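Local coordinates for glucosamine--fructose-6-phosphate aminotransferase [isomerizing] (Francisella tularensis subsp. tularensis, PDB 3TBF), which probably catalyses the isomerising, ammonia-consuming step that turns fructose 6-phosphate into glucosamine 6-phosphate, the fragment being the C-terminal part with two SIS domains, at residues 221-227 against 350-355; 11-15 against 358-362; 229-235 against 256-262; 18-22 against 211-215. The contacts are given in a common frame with arbitrary orientation. Numbering follows the deposited sequence.

Contact 1: 221-227 against 350-355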
loop_
_atom_site.group_PDB
_atom_site.type_symbol
_atom_site.label_atom_id
_atom_site.label_comp_id
_atom_site.label_asym_id
_atom_site.label_seq_id
_atom_site.Cartn_x
_atom_site.Cartn_y
_atom_site.Cartn_z
ATOM N N SER A 221 9.536 -7.779 25.437
ATOM C CA SER A 221 8.274 -7.095 25.398
ATOM C C SER A 221 8.046 -6.074 26.539
ATOM O O SER A 221 7.190 -5.180 26.385
ATOM C CB SER A 221 7.149 -8.127 25.378
ATOM O OG SER A 221 6.938 -8.667 26.656
ATOM N N GLU A 222 8.770 -6.193 27.658
ATOM C CA GLU A 222 8.650 -5.203 28.753
ATOM C C GLU A 222 9.000 -3.791 28.250
ATOM O O GLU A 222 8.391 -2.812 28.670
ATOM C CB GLU A 222 9.561 -5.554 29.934
ATOM C CG GLU A 222 9.082 -6.782 30.756
ATOM C CD GLU A 222 10.235 -7.656 31.388
ATOM O OE1 GLU A 222 11.445 -7.350 31.216
ATOM O OE2 GLU A 222 9.916 -8.676 32.067
ATOM N N TYR A 223 9.966 -3.715 27.332
ATOM C CA TYR A 223 10.325 -2.474 26.666
ATOM C C TYR A 223 9.099 -1.711 26.091
ATOM O O TYR A 223 9.151 -0.496 25.977
ATOM C CB TYR A 223 11.385 -2.731 25.574
ATOM C CG TYR A 223 11.831 -1.483 24.866
ATOM C CD1 TYR A 223 12.725 -0.595 25.465
ATOM C CD2 TYR A 223 11.342 -1.167 23.597
ATOM C CE1 TYR A 223 13.121 0.573 24.809
ATOM C CE2 TYR A 223 11.738 0.008 22.941
ATOM C CZ TYR A 223 12.611 0.866 23.562
ATOM O OH TYR A 223 12.971 2.026 22.913
ATOM N N PHE A 224 7.995 -2.394 25.787
ATOM C CA PHE A 224 6.895 -1.760 25.075
ATOM C C PHE A 224 5.817 -1.233 26.020
ATOM O O PHE A 224 4.827 -0.630 25.561
ATOM C CB PHE A 224 6.256 -2.691 24.035
ATOM C CG PHE A 224 7.113 -2.947 22.807
ATOM C CD1 PHE A 224 8.210 -3.777 22.875
ATOM C CD2 PHE A 224 6.779 -2.392 21.572
ATOM C CE1 PHE A 224 8.979 -4.055 21.774
ATOM C CE2 PHE A 224 7.545 -2.647 20.441
ATOM C CZ PHE A 224 8.660 -3.480 20.541
ATOM N N SER A 225 5.993 -1.413 27.325
ATOM C CA SER A 225 4.887 -1.105 28.259
ATOM C C SER A 225 4.455 0.358 28.258
ATOM O O SER A 225 3.281 0.640 28.429
ATOM C CB SER A 225 5.233 -1.522 29.692
ATOM O OG SER A 225 6.446 -0.924 30.091
ATOM N N ASP A 226 5.408 1.268 28.072
ATOM C CA ASP A 226 5.110 2.696 28.027
ATOM C C ASP A 226 5.115 3.307 26.614
ATOM O O ASP A 226 5.074 4.538 26.483
ATOM C CB ASP A 226 6.067 3.482 28.928
ATOM C CG ASP A 226 7.506 3.448 28.436
ATOM O OD1 ASP A 226 7.831 2.687 27.496
ATOM O OD2 ASP A 226 8.331 4.197 29.012
ATOM N N LYS A 227 5.124 2.461 25.583
ATOM C CA LYS A 227 5.285 2.911 24.213
ATOM C C LYS A 227 3.954 3.000 23.505
ATOM O O LYS A 227 3.099 2.110 23.676
ATOM C CB LYS A 227 6.205 1.968 23.450
ATOM C CG LYS A 227 7.608 1.880 24.008
ATOM C CD LYS A 227 8.278 3.273 24.166
ATOM C CE LYS A 227 9.746 3.169 24.560
ATOM N NZ LYS A 227 9.885 2.523 25.868
ATOM N N HIS A 350 2.871 -11.124 23.615
ATOM C CA HIS A 350 3.409 -10.661 24.882
ATOM C C HIS A 350 3.221 -9.170 25.188
ATOM O O HIS A 350 3.027 -8.810 26.347
ATOM C CB HIS A 350 4.866 -11.002 24.967
ATOM C CG HIS A 350 5.104 -12.465 25.089
ATOM N ND1 HIS A 350 4.662 -13.203 26.165
ATOM C CD2 HIS A 350 5.718 -13.335 24.260
ATOM C CE1 HIS A 350 5.025 -14.465 26.008
ATOM N NE2 HIS A 350 5.673 -14.570 24.861
ATOM N N VAL A 351 3.249 -8.301 24.166
ATOM C CA VAL A 351 3.087 -6.893 24.413
ATOM C C VAL A 351 1.647 -6.650 24.814
ATOM O O VAL A 351 1.368 -5.806 25.664
ATOM C CB VAL A 351 3.507 -6.097 23.213
ATOM C CG1 VAL A 351 3.063 -4.625 23.309
ATOM C CG2 VAL A 351 4.993 -6.258 23.056
ATOM N N ALA A 352 0.744 -7.459 24.269
ATOM C CA ALA A 352 -0.669 -7.386 24.646
ATOM C C ALA A 352 -0.852 -7.736 26.096
ATOM O O ALA A 352 -1.597 -7.059 26.808
ATOM C CB ALA A 352 -1.517 -8.301 23.788
ATOM N N ILE A 353 -0.165 -8.764 26.553
ATOM C CA ILE A 353 -0.251 -9.122 27.969
ATOM C C ILE A 353 0.294 -8.000 28.873
ATOM O O ILE A 353 -0.373 -7.574 29.812
ATOM C CB ILE A 353 0.476 -10.410 28.291
ATOM C CG1 ILE A 353 -0.131 -11.562 27.486
ATOM C CG2 ILE A 353 0.390 -10.716 29.805
ATOM C CD1 ILE A 353 -1.540 -11.808 27.756
ATOM N N ILE A 354 1.486 -7.508 28.559
ATOM C CA ILE A 354 2.039 -6.321 29.228
ATOM C C ILE A 354 1.055 -5.151 29.298
ATOM O O ILE A 354 0.921 -4.527 30.314
ATOM C CB ILE A 354 3.295 -5.804 28.517
ATOM C CG1 ILE A 354 4.476 -6.769 28.711
ATOM C CG2 ILE A 354 3.663 -4.435 29.035
ATOM C CD1 ILE A 354 5.125 -6.700 30.053
ATOM N N LYS A 355 0.363 -4.856 28.217
ATOM C CA LYS A 355 -0.618 -3.758 28.223
ATOM C C LYS A 355 -1.941 -4.178 28.863
ATOM O O LYS A 355 -2.796 -3.343 29.079
ATOM C CB LYS A 355 -0.906 -3.272 26.799
ATOM C CG LYS A 355 0.309 -2.673 26.028
ATOM C CD LYS A 355 0.303 -1.175 26.093
ATOM C CE LYS A 355 1.474 -0.564 25.362
ATOM N NZ LYS A 355 1.618 0.895 25.664
#
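Ser221 starts the contact with its CA 5.3 Å from that of Val351. Its CB packs at 3.7 Å on Val351 CG2, while its OG, hydrogen-bonded to Asp218 O, lies 3.5 Å from His350 CB. Glu222 touches only lightly, its CG 4.0 Å from Ile354 CD1. Phe224 sets its CB 3.8 Å from Val351 CG1, and its ring then leads away to Pro278 and Val280 of strand 278-283. These residues form the link from helix 214-221 to strand 229-234, the first strand of the second SIS-domain sheet, and they lean on helix 335-355, the last of the chain. At Ser225, CB meets Ile354 CG2 at 3.4 Å, and OG folds back to donate to Glu222 O (3.1 Å). A type I turn from Phe224 to Lys227, closed by Lys227 N to Phe224 O at 3.1 Å, presents carbonyls to the Lys355 ammonium: NZ donates to Ser225 O at 3.2 Å and to Lys227 O at 2.8 Å.

Contact 2: 11-15 against 358-362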
loop_
_atom_site.group_PDB
_atom_site.type_symbol
_atom_site.label_atom_id
_atom_site.label_comp_id
_atom_site.label_asym_id
_atom_site.label_seq_id
_atom_site.Cartn_x
_atom_site.Cartn_y
_atom_site.Cartn_z
ATOM N N LYS A 11 -2.179 -20.843 28.007
ATOM C CA LYS A 11 -2.763 -19.776 28.819
ATOM C C LYS A 11 -3.921 -19.046 28.150
ATOM O O LYS A 11 -4.818 -18.588 28.825
ATOM C CB LYS A 11 -1.659 -18.767 29.111
ATOM C CG LYS A 11 -1.773 -18.022 30.437
ATOM C CD LYS A 11 -0.685 -18.492 31.382
ATOM C CE LYS A 11 0.733 -18.145 30.876
ATOM N NZ LYS A 11 1.782 -18.582 31.884
ATOM N N HIS A 12 -3.872 -18.934 26.823
ATOM C CA HIS A 12 -4.839 -18.214 25.999
ATOM C C HIS A 12 -4.982 -18.954 24.697
ATOM O O HIS A 12 -4.031 -19.620 24.265
ATOM C CB HIS A 12 -4.311 -16.834 25.669
ATOM C CG HIS A 12 -4.187 -15.948 26.857
ATOM N ND1 HIS A 12 -3.021 -15.839 27.589
ATOM C CD2 HIS A 12 -5.094 -15.155 27.470
ATOM C CE1 HIS A 12 -3.212 -15.002 28.593
ATOM N NE2 HIS A 12 -4.460 -14.573 28.541
ATOM N N TYR A 13 -6.122 -18.844 24.051
ATOM C CA TYR A 13 -6.285 -19.478 22.756
ATOM C C TYR A 13 -5.305 -18.943 21.733
ATOM O O TYR A 13 -4.778 -19.695 20.903
ATOM C CB TYR A 13 -7.692 -19.306 22.197
ATOM C CG TYR A 13 -8.740 -20.074 22.913
ATOM C CD1 TYR A 13 -9.054 -21.384 22.553
ATOM C CD2 TYR A 13 -9.437 -19.490 23.957
ATOM C CE1 TYR A 13 -10.047 -22.101 23.247
ATOM C CE2 TYR A 13 -10.412 -20.180 24.656
ATOM C CZ TYR A 13 -10.730 -21.466 24.300
ATOM O OH TYR A 13 -11.733 -22.087 25.022
HETATM N N MSE A 14 -5.053 -17.650 21.769
HETATM C CA MSE A 14 -4.123 -17.077 20.793
HETATM C C MSE A 14 -2.769 -17.790 20.867
HETATM O O MSE A 14 -2.156 -18.031 19.856
HETATM C CB MSE A 14 -3.904 -15.589 20.990
HETATM C CG MSE A 14 -3.101 -15.064 19.862
HETATM SE SE MSE A 14 -2.878 -13.176 19.873
HETATM C CE MSE A 14 -1.479 -12.930 18.400
ATOM N N LEU A 15 -2.317 -18.117 22.063
ATOM C CA LEU A 15 -1.011 -18.731 22.221
ATOM C C LEU A 15 -1.054 -20.174 21.759
ATOM O O LEU A 15 -0.143 -20.651 21.141
ATOM C CB LEU A 15 -0.543 -18.648 23.671
ATOM C CG LEU A 15 0.882 -19.061 23.944
ATOM C CD1 LEU A 15 1.815 -18.205 23.135
ATOM C CD2 LEU A 15 1.178 -18.971 25.470
ATOM N N ASP A 358 -6.859 -7.635 25.508
ATOM C CA ASP A 358 -7.498 -8.946 25.339
ATOM C C ASP A 358 -6.770 -9.637 24.217
ATOM O O ASP A 358 -6.493 -9.024 23.175
ATOM C CB ASP A 358 -8.995 -8.811 24.955
ATOM C CG ASP A 358 -9.901 -8.553 26.165
ATOM O OD1 ASP A 358 -9.565 -9.015 27.290
ATOM O OD2 ASP A 358 -10.955 -7.885 25.983
ATOM N N VAL A 359 -6.426 -10.899 24.397
ATOM C CA VAL A 359 -5.849 -11.590 23.266
ATOM C C VAL A 359 -6.871 -12.499 22.626
ATOM O O VAL A 359 -6.814 -12.747 21.452
ATOM C CB VAL A 359 -4.521 -12.271 23.609
ATOM C CG1 VAL A 359 -3.468 -11.191 23.794
ATOM C CG2 VAL A 359 -4.664 -13.154 24.837
ATOM N N ASP A 360 -7.824 -12.979 23.393
ATOM C CA ASP A 360 -8.804 -13.884 22.844
ATOM C C ASP A 360 -10.107 -13.136 22.520
ATOM O O ASP A 360 -10.364 -12.051 23.048
ATOM C CB ASP A 360 -9.046 -15.026 23.832
ATOM C CG ASP A 360 -7.871 -16.028 23.892
ATOM O OD1 ASP A 360 -7.049 -16.111 22.928
ATOM O OD2 ASP A 360 -7.799 -16.747 24.926
ATOM N N GLN A 361 -10.907 -13.710 21.622
ATOM C CA GLN A 361 -12.238 -13.187 21.326
ATOM C C GLN A 361 -13.193 -13.680 22.419
ATOM O O GLN A 361 -12.862 -14.598 23.190
ATOM C CB GLN A 361 -12.745 -13.658 19.957
ATOM C CG GLN A 361 -11.850 -13.356 18.737
ATOM C CD GLN A 361 -12.284 -14.164 17.486
ATOM O OE1 GLN A 361 -13.479 -14.313 17.227
ATOM N NE2 GLN A 361 -11.319 -14.684 16.724
ATOM N N PRO A 362 -14.359 -13.050 22.526
ATOM C CA PRO A 362 -15.473 -13.585 23.305
ATOM C C PRO A 362 -16.033 -14.922 22.788
ATOM O O PRO A 362 -16.643 -15.671 23.555
ATOM C CB PRO A 362 -16.538 -12.497 23.169
ATOM C CG PRO A 362 -15.813 -11.248 22.704
ATOM C CD PRO A 362 -14.371 -11.587 22.495
#
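His12 lays its imidazole against Val359, whose CG2 sits over one face of the ring, 3.3 Å from His12 CD2. The ring is also held from the side of helix 335-355, since its ND1 is hydrogen-bonded to Tyr349. Met14, a selenomethionine, gives Val359 a second apolar neighbour, with its SE 4.2 Å from Val359 CB, and Val359 itself rests on Ala352 of the same long helix.

The polar half of the contact belongs to Asp360. Its OD2 accepts from Tyr13 N at 2.8 Å and its OD1 from Met14 N at 2.8 Å, with N-H...O angles of 155° and 146°. These amides open the first turn of helix 13-19, for which His12 holds the N-cap position. OD2 also lies near the ring plane of Tyr13, 3.3 Å from its CD2.

Segment 358-362 follows the last helix and probably corresponds to the start of the C-terminal tail, which in relatives such as the Escherichia coli enzyme lies close to the sugar-binding site; the modelled chain stops at Pro362. Because segment 11-15 lies near the first modelled residue, the contact brings the two ends of the modelled chain together. Two carboxylate oxygens meeting two successive amides place a negative charge at the positive end of a helix dipole, an electrostatically favourable match supplied by a residue remote in sequence.

Contact 3: 229-235 against 256-262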
loop_
_atom_site.group_PDB
_atom_site.type_symbol
_atom_site.label_atom_id
_atom_site.label_comp_id
_atom_site.label_asym_id
_atom_site.label_seq_id
_atom_site.Cartn_x
_atom_site.Cartn_y
_atom_site.Cartn_z
ATOM N N HIS A 229 4.011 4.044 19.992
ATOM C CA HIS A 229 4.315 3.890 18.591
ATOM C C HIS A 229 5.295 2.763 18.448
ATOM O O HIS A 229 6.037 2.439 19.379
ATOM C CB HIS A 229 4.991 5.156 17.987
ATOM C CG HIS A 229 4.337 6.469 18.355
ATOM N ND1 HIS A 229 3.427 7.109 17.541
ATOM C CD2 HIS A 229 4.519 7.283 19.424
ATOM C CE1 HIS A 229 3.041 8.239 18.112
ATOM N NE2 HIS A 229 3.710 8.379 19.245
ATOM N N THR A 230 5.284 2.180 17.267
ATOM C CA THR A 230 6.324 1.326 16.805
ATOM C C THR A 230 6.377 1.363 15.280
ATOM O O THR A 230 5.352 1.403 14.585
ATOM C CB THR A 230 6.071 -0.146 17.208
ATOM O OG1 THR A 230 6.033 -0.271 18.649
ATOM C CG2 THR A 230 7.159 -1.050 16.603
ATOM N N ILE A 231 7.592 1.268 14.774
ATOM C CA ILE A 231 7.816 1.097 13.379
ATOM C C ILE A 231 8.350 -0.283 13.009
ATOM O O ILE A 231 9.287 -0.790 13.631
ATOM C CB ILE A 231 8.810 2.109 12.934
ATOM C CG1 ILE A 231 8.240 3.499 13.259
ATOM C CG2 ILE A 231 9.155 1.896 11.450
ATOM C CD1 ILE A 231 8.620 4.527 12.289
ATOM N N PHE A 232 7.734 -0.878 11.987
ATOM C CA PHE A 232 8.136 -2.165 11.457
ATOM C C PHE A 232 8.780 -1.920 10.090
ATOM O O PHE A 232 8.316 -1.066 9.323
ATOM C CB PHE A 232 6.959 -3.103 11.304
ATOM C CG PHE A 232 6.514 -3.732 12.579
ATOM C CD1 PHE A 232 5.888 -2.994 13.558
ATOM C CD2 PHE A 232 6.667 -5.081 12.788
ATOM C CE1 PHE A 232 5.444 -3.582 14.745
ATOM C CE2 PHE A 232 6.253 -5.673 13.999
ATOM C CZ PHE A 232 5.664 -4.923 14.980
ATOM N N LEU A 233 9.839 -2.673 9.804
ATOM C CA LEU A 233 10.605 -2.525 8.585
ATOM C C LEU A 233 10.880 -3.851 7.882
ATOM O O LEU A 233 11.207 -4.843 8.520
ATOM C CB LEU A 233 11.977 -1.881 8.889
ATOM C CG LEU A 233 11.992 -0.444 9.391
ATOM C CD1 LEU A 233 13.449 -0.002 9.550
ATOM C CD2 LEU A 233 11.213 0.516 8.493
ATOM N N GLY A 234 10.783 -3.845 6.561
ATOM C CA GLY A 234 11.156 -5.006 5.759
ATOM C C GLY A 234 11.245 -4.580 4.308
ATOM O O GLY A 234 10.697 -3.556 3.934
ATOM N N ARG A 235 11.911 -5.384 3.500
ATOM C CA ARG A 235 12.115 -5.121 2.103
ATOM C C ARG A 235 11.711 -6.337 1.327
ATOM O O ARG A 235 11.968 -7.460 1.753
ATOM C CB ARG A 235 13.600 -4.923 1.848
ATOM C CG ARG A 235 14.038 -3.470 1.727
ATOM C CD ARG A 235 15.444 -3.415 1.164
ATOM N NE ARG A 235 15.939 -2.061 1.017
ATOM C CZ ARG A 235 15.858 -1.333 -0.091
ATOM N NH1 ARG A 235 15.290 -1.803 -1.207
ATOM N NH2 ARG A 235 16.349 -0.110 -0.070
ATOM N N HIS A 256 0.266 2.235 18.217
ATOM C CA HIS A 256 0.233 2.722 16.850
ATOM C C HIS A 256 1.426 2.172 16.082
ATOM O O HIS A 256 2.452 2.840 15.929
ATOM C CB HIS A 256 0.200 4.259 16.784
ATOM C CG HIS A 256 -0.151 4.800 15.426
ATOM N ND1 HIS A 256 -0.226 6.148 15.161
ATOM C CD2 HIS A 256 -0.451 4.174 14.263
ATOM C CE1 HIS A 256 -0.562 6.322 13.895
ATOM N NE2 HIS A 256 -0.676 5.144 13.322
ATOM N N ALA A 257 1.267 0.974 15.546
ATOM C CA ALA A 257 2.339 0.302 14.870
ATOM C C ALA A 257 2.118 0.551 13.425
ATOM O O ALA A 257 1.005 0.442 12.977
ATOM C CB ALA A 257 2.274 -1.184 15.146
ATOM N N GLU A 258 3.180 0.878 12.696
ATOM C CA GLU A 258 3.122 1.050 11.277
ATOM C C GLU A 258 4.349 0.482 10.576
ATOM O O GLU A 258 5.510 0.629 11.062
ATOM C CB GLU A 258 3.042 2.545 10.973
ATOM C CG GLU A 258 2.666 2.790 9.514
ATOM C CD GLU A 258 2.608 4.257 9.156
ATOM O OE1 GLU A 258 3.008 5.053 10.044
ATOM O OE2 GLU A 258 2.210 4.593 8.003
ATOM N N ALA A 259 4.100 -0.110 9.405
ATOM C CA ALA A 259 5.146 -0.724 8.585
ATOM C C ALA A 259 5.526 0.130 7.401
ATOM O O ALA A 259 4.662 0.698 6.737
ATOM C CB ALA A 259 4.728 -2.090 8.101
ATOM N N TYR A 260 6.821 0.160 7.123
ATOM C CA TYR A 260 7.368 0.870 5.955
ATOM C C TYR A 260 8.310 -0.060 5.207
ATOM O O TYR A 260 9.009 -0.852 5.845
ATOM C CB TYR A 260 8.127 2.089 6.410
ATOM C CG TYR A 260 7.253 3.193 7.011
ATOM C CD1 TYR A 260 6.691 4.194 6.205
ATOM C CD2 TYR A 260 7.057 3.275 8.391
ATOM C CE1 TYR A 260 5.929 5.203 6.757
ATOM C CE2 TYR A 260 6.293 4.250 8.949
ATOM C CZ TYR A 260 5.736 5.234 8.143
ATOM O OH TYR A 260 4.990 6.248 8.749
ATOM N N PRO A 261 8.296 -0.016 3.860
ATOM C CA PRO A 261 9.344 -0.727 3.117
ATOM C C PRO A 261 10.630 -0.029 3.459
ATOM O O PRO A 261 10.653 1.199 3.438
ATOM C CB PRO A 261 8.995 -0.482 1.635
ATOM C CG PRO A 261 7.841 0.457 1.593
ATOM C CD PRO A 261 7.525 0.911 2.997
ATOM N N SER A 262 11.670 -0.771 3.808
ATOM C CA SER A 262 12.892 -0.143 4.319
ATOM C C SER A 262 13.533 0.898 3.391
ATOM O O SER A 262 14.172 1.837 3.861
ATOM C CB SER A 262 13.903 -1.214 4.662
ATOM O OG SER A 262 13.250 -2.263 5.368
#
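Strands 229-234 and 256-261 run side by side in the same direction, their axes 4.6 Å apart at closest approach and only 16° from parallel. Four of the backbone hydrogen bonds, from Thr230 N to His256 O (3.2 Å), Glu258 N to Thr230 O (2.9 Å), Phe232 N to Glu258 O (2.8 Å) and Tyr260 N to Phe232 O (2.9 Å), fix the register; Ser262 N to Gly234 O (3.0 Å) continues it beyond the strand end.

On the face of Thr230 and Phe232, the bulky phenyl leans over small Ala257, Phe232 CE1 to Ala257 CB 4.0 Å, while Phe232 CB, not the ring, packs on Ala259 CB at 4.0 Å. Helix 238-253 closes over this face, with Ala246 on Phe232 and Ile243 on Ala259. On the other face Tyr260 leans against a shelf made by Ile231, whose CG2 is 4.0 Å from the ring edge at Tyr260 CD2, and Leu233, whose CD2 is 4.0 Å from Tyr260 CB. Past the strands, Ser262 tucks beside Gly234, its CB 3.7 Å from Arg235 CG and its OG 3.8 Å from Leu233 CB.

At the opposite, N-terminal end, His256 of the second subunit stacks on His256 of this chain, whose NE2 is hydrogen-bonded to Glu258 of that subunit. The two strands and helix 238-253 between them form a beta-alpha-beta unit, the opening crossover of the parallel sheet of a SIS domain.

Contact 4: 18-22 against 211-215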
loop_
_atom_site.group_PDB
_atom_site.type_symbol
_atom_site.label_atom_id
_atom_site.label_comp_id
_atom_site.label_asym_id
_atom_site.label_seq_id
_atom_site.Cartn_x
_atom_site.Cartn_y
_atom_site.Cartn_z
ATOM N N ILE A 18 -0.763 -20.009 17.931
ATOM C CA ILE A 18 0.565 -19.746 17.449
ATOM C C ILE A 18 1.339 -21.044 17.502
ATOM O O ILE A 18 2.083 -21.345 16.576
ATOM C CB ILE A 18 1.250 -18.710 18.294
ATOM C CG1 ILE A 18 0.655 -17.344 18.008
ATOM C CG2 ILE A 18 2.680 -18.687 17.997
ATOM C CD1 ILE A 18 1.084 -16.283 18.974
ATOM N N TYR A 19 1.124 -21.823 18.559
ATOM C CA TYR A 19 1.826 -23.100 18.714
ATOM C C TYR A 19 1.264 -24.233 17.901
ATOM O O TYR A 19 1.910 -25.242 17.842
ATOM C CB TYR A 19 1.923 -23.533 20.168
ATOM C CG TYR A 19 3.103 -22.913 20.848
ATOM C CD1 TYR A 19 3.041 -21.630 21.342
ATOM C CD2 TYR A 19 4.278 -23.617 21.012
ATOM C CE1 TYR A 19 4.128 -21.059 21.991
ATOM C CE2 TYR A 19 5.359 -23.066 21.669
ATOM C CZ TYR A 19 5.272 -21.776 22.164
ATOM O OH TYR A 19 6.359 -21.181 22.782
ATOM N N GLU A 20 0.105 -24.064 17.257
ATOM C CA GLU A 20 -0.404 -25.084 16.337
ATOM C C GLU A 20 0.186 -24.936 14.941
ATOM O O GLU A 20 -0.070 -25.725 14.056
ATOM C CB GLU A 20 -1.899 -24.935 16.184
ATOM C CG GLU A 20 -2.757 -25.517 17.276
ATOM C CD GLU A 20 -4.257 -25.431 16.912
ATOM O OE1 GLU A 20 -4.881 -24.356 17.086
ATOM O OE2 GLU A 20 -4.802 -26.443 16.429
ATOM N N GLN A 21 0.971 -23.900 14.704
ATOM C CA GLN A 21 1.349 -23.589 13.334
ATOM C C GLN A 21 2.201 -24.632 12.678
ATOM O O GLN A 21 2.067 -24.894 11.523
ATOM C CB GLN A 21 1.989 -22.193 13.250
ATOM C CG GLN A 21 0.941 -21.120 13.371
ATOM C CD GLN A 21 1.488 -19.765 13.382
ATOM O OE1 GLN A 21 1.210 -18.930 12.475
ATOM N NE2 GLN A 21 2.206 -19.464 14.443
ATOM N N PRO A 22 3.090 -25.253 13.411
ATOM C CA PRO A 22 3.841 -26.347 12.767
ATOM C C PRO A 22 2.964 -27.487 12.259
ATOM O O PRO A 22 3.180 -27.967 11.173
ATOM C CB PRO A 22 4.766 -26.838 13.886
ATOM C CG PRO A 22 4.977 -25.627 14.677
ATOM C CD PRO A 22 3.602 -24.984 14.753
ATOM N N LEU A 211 9.543 -20.732 17.352
ATOM C CA LEU A 211 8.787 -20.779 18.599
ATOM C C LEU A 211 9.701 -20.867 19.857
ATOM O O LEU A 211 9.314 -20.508 20.975
ATOM C CB LEU A 211 7.843 -21.989 18.568
ATOM C CG LEU A 211 6.667 -21.902 17.589
ATOM C CD1 LEU A 211 5.964 -23.279 17.384
ATOM C CD2 LEU A 211 5.689 -20.880 18.057
ATOM N N LYS A 212 10.916 -21.303 19.664
ATOM C CA LYS A 212 11.858 -21.258 20.765
ATOM C C LYS A 212 12.174 -19.883 21.259
ATOM O O LYS A 212 12.652 -19.761 22.380
ATOM C CB LYS A 212 13.193 -21.890 20.385
ATOM C CG LYS A 212 13.424 -23.214 21.006
ATOM C CD LYS A 212 12.423 -24.269 20.530
ATOM C CE LYS A 212 13.108 -25.665 20.432
ATOM N NZ LYS A 212 12.828 -26.482 21.604
ATOM N N LEU A 213 11.932 -18.851 20.440
ATOM C CA LEU A 213 12.268 -17.497 20.849
ATOM C C LEU A 213 11.254 -16.908 21.814
ATOM O O LEU A 213 11.394 -15.760 22.263
ATOM C CB LEU A 213 12.404 -16.599 19.631
ATOM C CG LEU A 213 13.393 -17.022 18.560
ATOM C CD1 LEU A 213 13.369 -15.937 17.493
ATOM C CD2 LEU A 213 14.830 -17.199 19.133
ATOM N N ASP A 214 10.231 -17.688 22.123
ATOM C CA ASP A 214 9.118 -17.243 22.979
ATOM C C ASP A 214 9.590 -16.539 24.253
ATOM O O ASP A 214 9.272 -15.361 24.493
ATOM C CB ASP A 214 8.226 -18.447 23.265
ATOM C CG ASP A 214 6.963 -18.122 24.018
ATOM O OD1 ASP A 214 6.776 -17.031 24.509
ATOM O OD2 ASP A 214 6.123 -19.036 24.181
ATOM N N THR A 215 10.391 -17.234 25.044
ATOM C CA THR A 215 10.885 -16.733 26.321
ATOM C C THR A 215 11.671 -15.437 26.158
ATOM O O THR A 215 11.394 -14.463 26.880
ATOM C CB THR A 215 11.714 -17.853 27.049
ATOM O OG1 THR A 215 10.821 -18.928 27.420
ATOM C CG2 THR A 215 12.448 -17.323 28.281
#
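Apolar packing makes up most of this contact, and Leu211 is its centre. One methyl, CD2, stands 4.0 Å from the centroid of the Tyr19 ring and just 2° off the ring normal, a nearly ideal CH-pi contact over the face. The same CD2 lies 3.7 Å from Ile18 CG2. The other methyl, CD1, meets Pro22 CG at 3.7 Å and Tyr19 CD2 at 4.0 Å, so the leucine fills a hollow lined by three residues of segment 18-22.

A single hydrogen bond crosses between the segments. Tyr19 OH donates to Asp214 OD2 at a short 2.6 Å, with the oxygen near the ring plane; the hydroxyl thus finds its acceptor at the rim while the ring face stays with Leu211. Asp214 OD1 is used elsewhere, by His350 NE2.

Local bonds shape each partner. Gln21 NE2 donates to Ile18 O at 2.8 Å across the break between helices 13-19 and 21-30, and Asp214 N donates to Leu211 O at 3.2 Å in the type I turn from Leu211 to Asp214 that leads into helix 214-221.

Around this, helix 335-355 lends Gln345 and Leu346 to Ile18, while helix 203-211 offers Arg204, Val207 and Met208 to Pro22, so that the N-terminal helices pack against both, where helix 203-211 and helix 335-355 also meet each other through Leu211 and Ile342.

How the contacts relate
Along the chain, contact 2 closes the longest loop, joining both ends of the model; contact 4 and contact 1 follow in series inside it, and contact 3 is nested within contact 1. Contacts 2 and 4 share helix 13-19, with centres 15 Å apart. Contact 1 touches all three others: Ala352 CB lies 3.5 Å from Val359 CG1 of contact 2, His350 NE2 2.7 Å from Asp214 OD1 of contact 4, probably a hydrogen bond, and Phe224 CE2 3.3 Å from Thr230 OG1 of contact 3. Helix 335-355 thereby links the terminal segments to the second SIS domain; there contact 3, which reaches the subunit interface, has its centre about 25 Å from that of contact 2.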